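Local coordinates for protein 3-ketosteroid-delta4-5alpha-dehydrogenase (Rhodococcus jostii, PDB 4AT2) that catalyses the flavin-dependent introduction of a double bond between C4 and C5 of 5alpha-3-ketosteroids during steroid catabolism, at residues S149-P154 with A369-T374; I320-L325 with Y364-A369; Q354-I359 with P381-E386; E389-D394 with V435-L440. All coordinates share one frame; numbering follows the deposited sequence. Where two conformers were deposited one is given.

Overall arrangement
The four contacts run outward from near the steroid pocket, from about 20 to about 33 Å from the centre of the chain. Contact 1 reaches that pocket through Thr374; contact 2, its centre about 13 Å from that of contact 1, shares Ala369 with contact 1. Between centres, contact 3 is about 11 Å from contact 2, and contact 4 only about 4 Å from contact 3. Contacts 2, 3 and 4 all reach one antiparallel sheet, ordered 324-326, 356-360, 435-439, 383-385. Along the chain, both segments of contact 2 come between those of contact 1, contact 3 alternates with both, and contact 4 follows. Helix 361-369 connects strand 356-360 to the loop that leads to the pocket.

Contact 1: S149-P154 with A369-T374; sequences SFWGEP and AATTAT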
loop_
_atom_site.group_PDB
_atom_site.type_symbol
_atom_site.label_atom_id
_atom_site.label_comp_id
_atom_site.label_asym_id
_atom_site.label_seq_id
_atom_site.Cartn_x
_atom_site.Cartn_y
_atom_site.Cartn_z
ATOM N N SER A 149 -23.074 9.999 28.331
ATOM C CA SER A 149 -23.701 11.006 27.480
ATOM C C SER A 149 -23.047 10.967 26.106
ATOM O O SER A 149 -21.862 10.597 25.966
ATOM C CB SER A 149 -23.566 12.402 28.083
ATOM O OG SER A 149 -22.208 12.699 28.310
ATOM N N PHE A 150 -23.831 11.357 25.107
ATOM C CA PHE A 150 -23.460 11.246 23.704
ATOM C C PHE A 150 -23.335 12.634 23.084
ATOM O O PHE A 150 -24.191 13.494 23.298
ATOM C CB PHE A 150 -24.538 10.417 22.973
ATOM C CG PHE A 150 -24.460 10.467 21.468
ATOM C CD1 PHE A 150 -23.517 9.710 20.774
ATOM C CD2 PHE A 150 -25.374 11.227 20.737
ATOM C CE1 PHE A 150 -23.462 9.739 19.388
ATOM C CE2 PHE A 150 -25.328 11.244 19.345
ATOM C CZ PHE A 150 -24.369 10.503 18.672
ATOM N N TRP A 151 -22.253 12.852 22.339
ATOM C CA TRP A 151 -22.104 14.077 21.554
ATOM C C TRP A 151 -22.440 13.772 20.125
ATOM O O TRP A 151 -21.826 12.897 19.524
ATOM C CB TRP A 151 -20.675 14.605 21.634
ATOM C CG TRP A 151 -20.524 15.882 20.845
ATOM C CD1 TRP A 151 -19.815 16.077 19.664
ATOM C CD2 TRP A 151 -21.156 17.179 21.134
ATOM N NE1 TRP A 151 -19.936 17.374 19.230
ATOM C CE2 TRP A 151 -20.729 18.088 20.065
ATOM C CE3 TRP A 151 -21.978 17.665 22.151
ATOM C CZ2 TRP A 151 -21.129 19.424 20.026
ATOM C CZ3 TRP A 151 -22.366 19.012 22.106
ATOM C CH2 TRP A 151 -21.956 19.864 21.066
ATOM N N GLY A 152 -23.404 14.505 19.568
ATOM C CA GLY A 152 -23.964 14.166 18.261
ATOM C C GLY A 152 -23.627 15.064 17.081
ATOM O O GLY A 152 -24.140 14.843 15.987
ATOM N N GLU A 153 -22.761 16.056 17.271
ATOM C CA GLU A 153 -22.468 16.992 16.185
ATOM C C GLU A 153 -21.162 16.639 15.491
ATOM O O GLU A 153 -20.293 16.019 16.098
ATOM C CB GLU A 153 -22.433 18.436 16.701
ATOM C CG GLU A 153 -23.733 18.862 17.385
ATOM C CD GLU A 153 -23.722 20.303 17.864
ATOM O OE1 GLU A 153 -22.894 21.102 17.379
ATOM O OE2 GLU A 153 -24.560 20.653 18.729
ATOM N N PRO A 154 -21.019 17.025 14.210
ATOM C CA PRO A 154 -19.752 16.776 13.527
ATOM C C PRO A 154 -18.584 17.391 14.286
ATOM O O PRO A 154 -18.695 18.521 14.796
ATOM C CB PRO A 154 -19.941 17.480 12.178
ATOM C CG PRO A 154 -21.429 17.469 11.972
ATOM C CD PRO A 154 -21.964 17.755 13.347
ATOM N N ALA A 369 -19.734 29.310 13.864
ATOM C CA ALA A 369 -20.310 29.586 15.186
ATOM C C ALA A 369 -20.676 28.303 15.939
ATOM O O ALA A 369 -21.007 28.347 17.130
ATOM C CB ALA A 369 -21.537 30.474 15.042
ATOM N N ALA A 370 -20.636 27.175 15.234
ATOM C CA ALA A 370 -21.077 25.888 15.781
ATOM C C ALA A 370 -20.071 25.360 16.789
ATOM O O ALA A 370 -18.873 25.666 16.719
ATOM C CB ALA A 370 -21.285 24.871 14.660
ATOM N N THR A 371 -20.558 24.536 17.714
ATOM C CA THR A 371 -19.749 24.069 18.832
ATOM C C THR A 371 -18.722 23.047 18.370
ATOM O O THR A 371 -19.076 22.041 17.755
ATOM C CB THR A 371 -20.641 23.447 19.924
ATOM O OG1 THR A 371 -21.629 24.402 20.337
ATOM C CG2 THR A 371 -19.809 23.012 21.132
ATOM N N THR A 372 -17.454 23.296 18.687
ATOM C CA THR A 372 -16.379 22.397 18.269
ATOM C C THR A 372 -15.227 22.319 19.270
ATOM O O THR A 372 -14.914 23.300 19.953
ATOM C CB THR A 372 -15.830 22.753 16.867
ATOM O OG1 THR A 372 -14.797 21.826 16.521
ATOM C CG2 THR A 372 -15.239 24.186 16.826
ATOM N N ALA A 373 -14.590 21.146 19.327
ATOM C CA ALA A 373 -13.371 20.964 20.111
ATOM C C ALA A 373 -12.151 21.574 19.413
ATOM O O ALA A 373 -11.096 21.721 20.023
ATOM C CB ALA A 373 -13.133 19.484 20.403
ATOM N N THR A 374 -12.293 21.928 18.138
ATOM C CA THR A 374 -11.150 22.376 17.336
ATOM C C THR A 374 -11.427 23.729 16.649
ATOM O O THR A 374 -11.375 23.815 15.430
ATOM C CB THR A 374 -10.716 21.303 16.290
ATOM O OG1 THR A 374 -11.807 20.993 15.413
ATOM C CG2 THR A 374 -10.267 20.006 16.955
HETATM O O HOH W 1 -18.537 19.290 17.446
HETATM O O HOH W 2 -23.322 23.747 17.543
HETATM O O HOH W 3 -24.308 22.892 20.471
#
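Glu153 and Thr371 bring the irregular loops 149-154 and 369-374 closest, with their CA atoms 8.0 Å apart. The direct touch is apolar: Thr371 CG2 comes obliquely to the benzo end of the indole, 3.8 Å from Trp151 CH2. Trp151 reaches that far because its CG stands opposite the backbone N (chi1 -179°), while Glu153 N covers one face of the ring near its rim. At the indole edge, and in its plane, NE1 of Trp151 donates to a water at 3.0 Å, which donates in turn to Pro154 O and Thr371 O. Two more waters serve the carboxylate: one links Glu153 OE1 to Thr371 N, the other Glu153 OE2 to Thr371 OG1. Gln318 NE2 bonds directly to Glu153 OE1 and to Thr371 O, reinforcing the bridge. Replacement of Trp151 by an alanine would probably bare the Thr371 methyl and leave the first water without its donor. Further along, Thr374 N donates to Thr372 OG1 at 3.0 Å, and Asp316 binds both threonine hydroxyls. This ST turn includes Thr374, which lines the 4-androstene-3,17-dione pocket, while the water-bridged contact itself lies at the surface, the Trp151 side chain about 12 Å from the steroid.

Contact 2: I320-L325 with Y364-A369; sequences IVRGIL and YEEGAA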
loop_
_atom_site.group_PDB
_atom_site.type_symbol
_atom_site.label_atom_id
_atom_site.label_comp_id
_atom_site.label_asym_id
_atom_site.label_seq_id
_atom_site.Cartn_x
_atom_site.Cartn_y
_atom_site.Cartn_z
ATOM N N ILE A 320 -16.977 21.846 7.177
ATOM C CA ILE A 320 -17.001 20.867 6.084
ATOM C C ILE A 320 -18.432 20.401 5.792
ATOM O O ILE A 320 -18.864 20.361 4.634
ATOM C CB ILE A 320 -16.086 19.650 6.395
ATOM C CG1 ILE A 320 -14.619 20.089 6.506
ATOM C CG2 ILE A 320 -16.208 18.567 5.329
ATOM C CD1 ILE A 320 -13.702 19.014 7.049
ATOM N N VAL A 321 -19.170 20.057 6.849
ATOM C CA VAL A 321 -20.495 19.457 6.688
ATOM C C VAL A 321 -21.525 20.402 6.057
ATOM O O VAL A 321 -22.541 19.949 5.531
ATOM C CB VAL A 321 -21.002 18.865 8.028
ATOM C CG1 VAL A 321 -21.575 19.956 8.933
ATOM C CG2 VAL A 321 -22.013 17.759 7.782
ATOM N N ARG A 322 -21.245 21.705 6.082
ATOM C CA ARG A 322 -22.165 22.711 5.574
ATOM C C ARG A 322 -21.828 23.213 4.169
ATOM O O ARG A 322 -22.499 24.096 3.645
ATOM C CB ARG A 322 -22.245 23.890 6.560
ATOM C CG ARG A 322 -22.965 23.527 7.844
ATOM C CD ARG A 322 -22.835 24.625 8.896
ATOM N NE ARG A 322 -23.735 24.334 10.006
ATOM C CZ ARG A 322 -23.461 23.511 11.020
ATOM N NH1 ARG A 322 -22.272 22.911 11.128
ATOM N NH2 ARG A 322 -24.396 23.299 11.941
ATOM N N GLY A 323 -20.797 22.642 3.555
ATOM C CA GLY A 323 -20.484 22.968 2.168
ATOM C C GLY A 323 -20.349 21.718 1.319
ATOM O O GLY A 323 -20.792 20.626 1.713
ATOM N N ILE A 324 -19.729 21.870 0.151
ATOM C CA ILE A 324 -19.316 20.707 -0.627
ATOM C C ILE A 324 -17.816 20.716 -0.846
ATOM O O ILE A 324 -17.211 21.768 -1.103
ATOM C CB ILE A 324 -20.063 20.584 -1.971
ATOM C CG1 ILE A 324 -19.875 21.835 -2.847
ATOM C CG2 ILE A 324 -21.542 20.353 -1.699
ATOM C CD1 ILE A 324 -20.284 21.614 -4.294
ATOM N N LEU A 325 -17.215 19.537 -0.721
ATOM C CA LEU A 325 -15.804 19.387 -1.047
ATOM C C LEU A 325 -15.663 19.071 -2.524
ATOM O O LEU A 325 -16.357 18.207 -3.045
ATOM C CB LEU A 325 -15.171 18.262 -0.223
ATOM C CG LEU A 325 -14.912 18.601 1.243
ATOM C CD1 LEU A 325 -14.590 17.330 2.009
ATOM C CD2 LEU A 325 -13.810 19.653 1.409
ATOM N N TYR A 364 -21.160 29.274 6.003
ATOM C CA TYR A 364 -19.868 29.430 6.637
ATOM C C TYR A 364 -20.039 30.053 8.030
ATOM O O TYR A 364 -19.465 29.555 9.008
ATOM C CB TYR A 364 -18.891 30.250 5.779
ATOM C CG TYR A 364 -17.535 30.309 6.432
ATOM C CD1 TYR A 364 -17.258 31.261 7.422
ATOM C CD2 TYR A 364 -16.556 29.370 6.121
ATOM C CE1 TYR A 364 -16.027 31.291 8.057
ATOM C CE2 TYR A 364 -15.316 29.401 6.743
ATOM C CZ TYR A 364 -15.066 30.360 7.715
ATOM O OH TYR A 364 -13.847 30.400 8.348
ATOM N N GLU A 365 -20.836 31.122 8.106
ATOM C CA GLU A 365 -21.093 31.813 9.377
ATOM C C GLU A 365 -21.698 30.865 10.402
ATOM O O GLU A 365 -21.281 30.847 11.564
ATOM C CB GLU A 365 -22.008 33.027 9.163
ATOM C CG GLU A 365 -21.320 34.185 8.459
ATOM C CD GLU A 365 -22.259 35.314 8.040
ATOM O OE1 GLU A 365 -23.505 35.133 8.029
ATOM O OE2 GLU A 365 -21.736 36.396 7.696
ATOM N N GLU A 366 -22.660 30.054 9.968
ATOM C CA GLU A 366 -23.280 29.090 10.868
ATOM C C GLU A 366 -22.279 28.034 11.327
ATOM O O GLU A 366 -22.204 27.707 12.513
ATOM C CB GLU A 366 -24.491 28.427 10.214
ATOM C CG GLU A 366 -25.139 27.374 11.105
ATOM C CD GLU A 366 -26.344 26.745 10.457
ATOM O OE1 GLU A 366 -27.420 27.376 10.514
ATOM O OE2 GLU A 366 -26.222 25.622 9.903
ATOM N N GLY A 367 -21.494 27.508 10.394
ATOM C CA GLY A 367 -20.496 26.502 10.762
ATOM C C GLY A 367 -19.419 27.054 11.688
ATOM O O GLY A 367 -18.963 26.366 12.607
ATOM N N ALA A 368 -19.021 28.297 11.449
ATOM C CA ALA A 368 -17.966 28.929 12.230
ATOM C C ALA A 368 -18.420 29.260 13.646
ATOM O O ALA A 368 -17.585 29.471 14.517
ATOM C CB ALA A 368 -17.441 30.173 11.522
ATOM N N ALA A 369 -19.734 29.310 13.864
ATOM C CA ALA A 369 -20.310 29.586 15.186
ATOM C C ALA A 369 -20.676 28.303 15.939
ATOM O O ALA A 369 -21.007 28.347 17.130
ATOM C CB ALA A 369 -21.537 30.474 15.042
HETATM O O HOH W 4 -27.338 23.617 12.218
#
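Arg322 and Gly367 are the nearest backbone points, their CA atoms 6.6 Å apart, where a type I turn from Ile320 to Gly323 comes up against helix 361-369. Gly323 N closes that turn on Ile320 O. From it the side chain of Arg322 runs extended from CG to NE and lays CD against the helix backbone, 3.5 Å from Gly367 N. The approach depends on the glycine: a CB there would stand only 3.3 Å from Arg322 CD. Beyond CD, NE donates to Glu366 OE2 at 2.8 Å in an almost straight bond (177°), the core of a salt bridge. OE2 lies at the edge of the guanidinium, in its plane, and offers its anti lone pair, whereas the carboxylate is turned nearly perpendicular to the guanidinium (88°). Glu366 O sits over one face of the same group. NH2 gives a hydrogen to a water 3.0 Å away that returns a weak bond to OE2, and NH1 donates to Gln318 O, so every guanidinium nitrogen is engaged. A methionine in place of Arg322 would probably leave the Glu366 carboxylate without its charge partner and Gln318 O without this donor. The turn leads into strand 324-326, an edge of the antiparallel sheet, where Ile324 pairs with Ile358. Strand 356-360 runs straight on into helix 361-369, and its Ile359 packs under both Arg322 and Tyr364. Ile320 and Leu325 lean on helix 340-350, while Ile324 meets helix 401-413.

Contact 3: Q354-I359 with P381-E386; sequences QAFLII and PKWAAE
Phe356 reaches across to Trp383 with CD1 and CE1 of its ring, meeting the indole obliquely, and the course of its side chain explains the meeting. At the root, Phe356 CB packs against Leu438 O on the neighbouring strand. CG then turns opposite the carbonyl carbon (chi1 -55°), which carries the ring over strand 435-439. CD1 is the first ring atom to touch the indole, 3.9 Å from Trp383 CZ3. CE1, one step further, meets both CZ3 and CH2 of Trp383 and also comes within 3.8 Å of Asp439 OD1. Met395, Arg441 and Val326 also pack against the side chain. The six-membered rings of the pair have centroids 6.0 Å apart and planes 60° apart, an oblique apolar meeting in which two carbons of each ring do the touching.

Trp383 is packed by several neighbours. Lys382 CG rests over the centre of one indole face, 3.7 Å above the plane, and Ala437 CB is 3.9 Å from Trp383 CE3. The end of the Lys382 chain forms a salt bridge from NZ to Asp439 OD2, consistent with its aliphatic part lying along the indole. Lys382 and Trp383 both face Ala437, a classic beta bulge.

Strands 356-360 and 383-385 are not direct partners. Strand 435-439 separates them, hydrogen-bonding to the first through Leu357 with Leu438 and Ile359 with Ala436. The aromatic pair therefore spans this middle strand, with Trp383 also packed against Leu391 and Asp394 of helix 388-394.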
loop_
_atom_site.group_PDB
_atom_site.type_symbol
_atom_site.label_atom_id
_atom_site.label_comp_id
_atom_site.label_asym_id
_atom_site.label_seq_id
_atom_site.Cartn_x
_atom_site.Cartn_y
_atom_site.Cartn_z
ATOM N N GLN A 354 -5.645 17.243 -3.308
ATOM C CA GLN A 354 -6.222 18.535 -3.698
ATOM C C GLN A 354 -7.685 18.581 -3.333
ATOM O O GLN A 354 -8.462 17.741 -3.813
ATOM C CB GLN A 354 -6.129 18.756 -5.212
ATOM C CG GLN A 354 -4.783 18.434 -5.813
ATOM C CD GLN A 354 -3.728 19.388 -5.352
ATOM O OE1 GLN A 354 -3.729 20.561 -5.729
ATOM N NE2 GLN A 354 -2.798 18.893 -4.545
ATOM N N ALA A 355 -8.067 19.552 -2.504
ATOM C CA ALA A 355 -9.466 19.730 -2.123
ATOM C C ALA A 355 -9.775 21.191 -1.874
ATOM O O ALA A 355 -8.905 21.949 -1.453
ATOM C CB ALA A 355 -9.783 18.915 -0.869
ATOM N N PHE A 356 -11.022 21.571 -2.130
ATOM C CA PHE A 356 -11.520 22.894 -1.791
ATOM C C PHE A 356 -12.876 22.720 -1.163
ATOM O O PHE A 356 -13.635 21.841 -1.582
ATOM C CB PHE A 356 -11.700 23.758 -3.050
ATOM C CG PHE A 356 -10.471 23.873 -3.902
ATOM C CD1 PHE A 356 -9.519 24.851 -3.643
ATOM C CD2 PHE A 356 -10.274 23.007 -4.974
ATOM C CE1 PHE A 356 -8.389 24.962 -4.438
ATOM C CE2 PHE A 356 -9.141 23.113 -5.775
ATOM C CZ PHE A 356 -8.204 24.105 -5.511
ATOM N N LEU A 357 -13.193 23.547 -0.167
ATOM C CA LEU A 357 -14.551 23.576 0.375
ATOM C C LEU A 357 -15.300 24.751 -0.236
ATOM O O LEU A 357 -14.903 25.913 -0.074
ATOM C CB LEU A 357 -14.565 23.657 1.923
ATOM C CG LEU A 357 -15.984 23.590 2.520
ATOM C CD1 LEU A 357 -16.560 22.180 2.386
ATOM C CD2 LEU A 357 -16.011 24.043 3.978
ATOM N N ILE A 358 -16.381 24.429 -0.945
ATOM C CA ILE A 358 -17.256 25.440 -1.545
ATOM C C ILE A 358 -18.428 25.615 -0.585
ATOM O O ILE A 358 -19.107 24.641 -0.237
ATOM C CB ILE A 358 -17.769 25.007 -2.939
ATOM C CG1 ILE A 358 -16.618 24.464 -3.812
ATOM C CG2 ILE A 358 -18.521 26.164 -3.597
ATOM C CD1 ILE A 358 -15.505 25.471 -4.083
ATOM N N ILE A 359 -18.638 26.842 -0.124
ATOM C CA ILE A 359 -19.616 27.079 0.936
ATOM C C ILE A 359 -20.184 28.482 0.816
ATOM O O ILE A 359 -19.431 29.440 0.542
ATOM C CB ILE A 359 -18.965 26.822 2.327
ATOM C CG1 ILE A 359 -20.004 26.903 3.461
ATOM C CG2 ILE A 359 -17.745 27.729 2.543
ATOM C CD1 ILE A 359 -19.524 26.305 4.781
ATOM N N PRO A 381 -11.942 31.384 4.355
ATOM C CA PRO A 381 -11.973 31.260 2.899
ATOM C C PRO A 381 -10.818 32.019 2.250
ATOM O O PRO A 381 -10.470 33.128 2.696
ATOM C CB PRO A 381 -13.296 31.941 2.513
ATOM C CG PRO A 381 -14.108 31.958 3.765
ATOM C CD PRO A 381 -13.100 32.136 4.860
ATOM N N LYS A 382 -10.241 31.437 1.200
ATOM C CA LYS A 382 -9.239 32.139 0.395
ATOM C C LYS A 382 -9.913 33.034 -0.644
ATOM O O LYS A 382 -9.487 34.181 -0.856
ATOM C CB LYS A 382 -8.289 31.154 -0.290
ATOM C CG LYS A 382 -7.273 31.844 -1.199
ATOM C CD LYS A 382 -6.140 30.928 -1.633
ATOM C CE LYS A 382 -5.115 30.729 -0.526
ATOM N NZ LYS A 382 -4.069 29.738 -0.911
ATOM N N TRP A 383 -10.953 32.512 -1.287
ATOM C CA TRP A 383 -11.683 33.272 -2.304
ATOM C C TRP A 383 -13.117 33.460 -1.925
ATOM O O TRP A 383 -13.721 32.603 -1.291
ATOM C CB TRP A 383 -11.651 32.573 -3.653
ATOM C CG TRP A 383 -10.291 32.210 -4.190
ATOM C CD1 TRP A 383 -9.440 32.994 -4.969
ATOM C CD2 TRP A 383 -9.603 30.922 -4.052
ATOM N NE1 TRP A 383 -8.301 32.300 -5.300
ATOM C CE2 TRP A 383 -8.333 31.054 -4.773
ATOM C CE3 TRP A 383 -9.897 29.717 -3.408
ATOM C CZ2 TRP A 383 -7.418 30.008 -4.851
ATOM C CZ3 TRP A 383 -8.964 28.673 -3.491
ATOM C CH2 TRP A 383 -7.754 28.820 -4.190
ATOM N N ALA A 384 -13.686 34.589 -2.327
ATOM C CA ALA A 384 -15.109 34.830 -2.148
ATOM C C ALA A 384 -15.631 35.651 -3.307
ATOM O O ALA A 384 -14.969 36.593 -3.765
ATOM C CB ALA A 384 -15.390 35.525 -0.825
ATOM N N ALA A 385 -16.823 35.297 -3.774
ATOM C CA ALA A 385 -17.397 35.921 -4.953
ATOM C C ALA A 385 -18.909 35.964 -4.862
ATOM O O ALA A 385 -19.514 35.231 -4.082
ATOM C CB ALA A 385 -16.968 35.165 -6.207
ATOM N N GLU A 386 -19.513 36.818 -5.682
ATOM C CA GLU A 386 -20.962 36.960 -5.732
ATOM C C GLU A 386 -21.609 35.784 -6.457
ATOM O O GLU A 386 -22.764 35.460 -6.191
ATOM C CB GLU A 386 -21.347 38.264 -6.443
ATOM C CG GLU A 386 -20.969 39.537 -5.694
ATOM C CD GLU A 386 -21.641 39.638 -4.336
ATOM O OE1 GLU A 386 -22.891 39.582 -4.276
ATOM O OE2 GLU A 386 -20.918 39.762 -3.319
#

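Contact 4: E389-D394 with V435-L440; sequences EELESD and VAALDL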
loop_
_atom_site.group_PDB
_atom_site.type_symbol
_atom_site.label_atom_id
_atom_site.label_comp_id
_atom_site.label_asym_id
_atom_site.label_seq_id
_atom_site.Cartn_x
_atom_site.Cartn_y
_atom_site.Cartn_z
ATOM N N GLU A 389 -19.800 31.279 -11.016
ATOM C CA GLU A 389 -19.024 31.552 -12.221
ATOM C C GLU A 389 -17.750 32.351 -11.890
ATOM O O GLU A 389 -16.667 32.009 -12.353
ATOM C CB GLU A 389 -19.875 32.299 -13.253
ATOM C CG GLU A 389 -19.103 32.678 -14.512
ATOM C CD GLU A 389 -19.963 33.327 -15.580
ATOM O OE1 GLU A 389 -21.147 33.639 -15.326
ATOM O OE2 GLU A 389 -19.434 33.530 -16.689
ATOM N N GLU A 390 -17.883 33.402 -11.080
ATOM C CA GLU A 390 -16.706 34.177 -10.686
ATOM C C GLU A 390 -15.769 33.391 -9.779
ATOM O O GLU A 390 -14.556 33.458 -9.944
ATOM C CB GLU A 390 -17.107 35.466 -9.977
ATOM C CG GLU A 390 -17.725 36.512 -10.873
ATOM C CD GLU A 390 -18.451 37.557 -10.056
ATOM O OE1 GLU A 390 -19.573 37.280 -9.595
ATOM O OE2 GLU A 390 -17.881 38.642 -9.846
ATOM N N LEU A 391 -16.330 32.644 -8.825
ATOM C CA LEU A 391 -15.505 31.865 -7.905
ATOM C C LEU A 391 -14.659 30.868 -8.694
ATOM O O LEU A 391 -13.471 30.672 -8.415
ATOM C CB LEU A 391 -16.383 31.131 -6.876
ATOM C CG LEU A 391 -15.637 30.419 -5.747
ATOM C CD1 LEU A 391 -14.912 31.404 -4.829
ATOM C CD2 LEU A 391 -16.622 29.590 -4.934
ATOM N N GLU A 392 -15.297 30.247 -9.685
ATOM C CA GLU A 392 -14.637 29.253 -10.544
ATOM C C GLU A 392 -13.406 29.837 -11.239
ATOM O O GLU A 392 -12.335 29.234 -11.211
ATOM C CB GLU A 392 -15.640 28.744 -11.573
ATOM C CG GLU A 392 -15.118 27.752 -12.603
ATOM C CD GLU A 392 -16.219 27.404 -13.575
ATOM O OE1 GLU A 392 -16.486 28.212 -14.489
ATOM O OE2 GLU A 392 -16.849 26.340 -13.397
ATOM N N SER A 393 -13.576 31.004 -11.853
ATOM C CA SER A 393 -12.471 31.699 -12.505
ATOM C C SER A 393 -11.386 32.078 -11.494
ATOM O O SER A 393 -10.192 31.850 -11.732
ATOM C CB SER A 393 -12.975 32.934 -13.245
ATOM O OG SER A 393 -11.894 33.610 -13.860
ATOM N N ASP A 394 -11.816 32.623 -10.355
ATOM C CA ASP A 394 -10.908 33.018 -9.264
ATOM C C ASP A 394 -9.998 31.867 -8.843
ATOM O O ASP A 394 -8.817 32.060 -8.562
ATOM C CB ASP A 394 -11.700 33.485 -8.029
ATOM C CG ASP A 394 -12.453 34.800 -8.245
ATOM O OD1 ASP A 394 -12.198 35.531 -9.232
ATOM O OD2 ASP A 394 -13.312 35.118 -7.390
ATOM N N VAL A 435 -20.713 33.241 -2.368
ATOM C CA VAL A 435 -20.143 31.919 -2.200
ATOM C C VAL A 435 -18.646 32.071 -1.979
ATOM O O VAL A 435 -18.021 32.986 -2.525
ATOM C CB VAL A 435 -20.521 31.005 -3.412
ATOM C CG1 VAL A 435 -20.022 31.577 -4.742
ATOM C CG2 VAL A 435 -20.100 29.554 -3.190
ATOM N N ALA A 436 -18.084 31.193 -1.157
ATOM C CA ALA A 436 -16.662 31.231 -0.822
ATOM C C ALA A 436 -16.010 29.877 -1.090
ATOM O O ALA A 436 -16.689 28.859 -1.177
ATOM C CB ALA A 436 -16.489 31.610 0.637
ATOM N N ALA A 437 -14.689 29.873 -1.230
ATOM C CA ALA A 437 -13.947 28.620 -1.320
ATOM C C ALA A 437 -12.772 28.642 -0.362
ATOM O O ALA A 437 -12.000 29.609 -0.315
ATOM C CB ALA A 437 -13.478 28.356 -2.742
ATOM N N LEU A 438 -12.646 27.576 0.416
ATOM C CA LEU A 438 -11.482 27.359 1.260
ATOM C C LEU A 438 -10.479 26.535 0.468
ATOM O O LEU A 438 -10.845 25.525 -0.133
ATOM C CB LEU A 438 -11.862 26.572 2.520
ATOM C CG LEU A 438 -12.597 27.258 3.676
ATOM C CD1 LEU A 438 -13.942 27.845 3.244
ATOM C CD2 LEU A 438 -12.779 26.238 4.804
ATOM N N ASP A 439 -9.219 26.968 0.487
ATOM C CA ASP A 439 -8.127 26.215 -0.137
ATOM C C ASP A 439 -7.633 25.136 0.824
ATOM O O ASP A 439 -6.965 25.432 1.818
ATOM C CB ASP A 439 -6.981 27.166 -0.503
ATOM C CG ASP A 439 -5.907 26.504 -1.343
ATOM O OD1 ASP A 439 -5.940 25.266 -1.521
ATOM O OD2 ASP A 439 -5.013 27.241 -1.821
ATOM N N LEU A 440 -7.989 23.889 0.528
ATOM C CA LEU A 440 -7.656 22.766 1.397
ATOM C C LEU A 440 -6.713 21.806 0.679
ATOM O O LEU A 440 -6.714 20.600 0.933
ATOM C CB LEU A 440 -8.931 22.058 1.881
ATOM C CG LEU A 440 -9.910 22.949 2.652
ATOM C CD1 LEU A 440 -11.204 22.206 2.975
ATOM C CD2 LEU A 440 -9.270 23.453 3.928
#
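Leu391 carries the apolar packing, pointing from helix 389-394 into strand 435-439 with both methyls. Leu391 CD2 rests against both methyls of Val435, 3.9 Å from Val435 CG2 and about as far from CG1. CD1 and CD2 of Leu391 both lie 4.0 Å from Ala437 CB. The fork reaches the strand because CG of Leu391 stands opposite its backbone N (chi1 -173°).

The second kind of contact is with backbone. Leu391 CD2 lies 3.8 Å from Ala436 O, and CD1 is 3.9 Å from Ala437 N, both van der Waals contacts. The CA atoms of Leu391 and Ala436 are the closest, at 7.2 Å.

This is a helix lying on the face of an antiparallel sheet: the axes of the segments 389-394 and 435-439 pass 8.9 Å apart and run in nearly the same direction, 25° from parallel. Ala436 points its methyl away from the helix, while Val435 and Ala437 face it, the alternation expected of a strand.

The polar bonds go outside this contact: both carboxylate oxygens of Glu392 accept backbone N-H groups at the N-terminal end of helix 401-413 (Gly400, Leu402, Gln403), and Asp439 OD2 makes a salt bridge with Arg441.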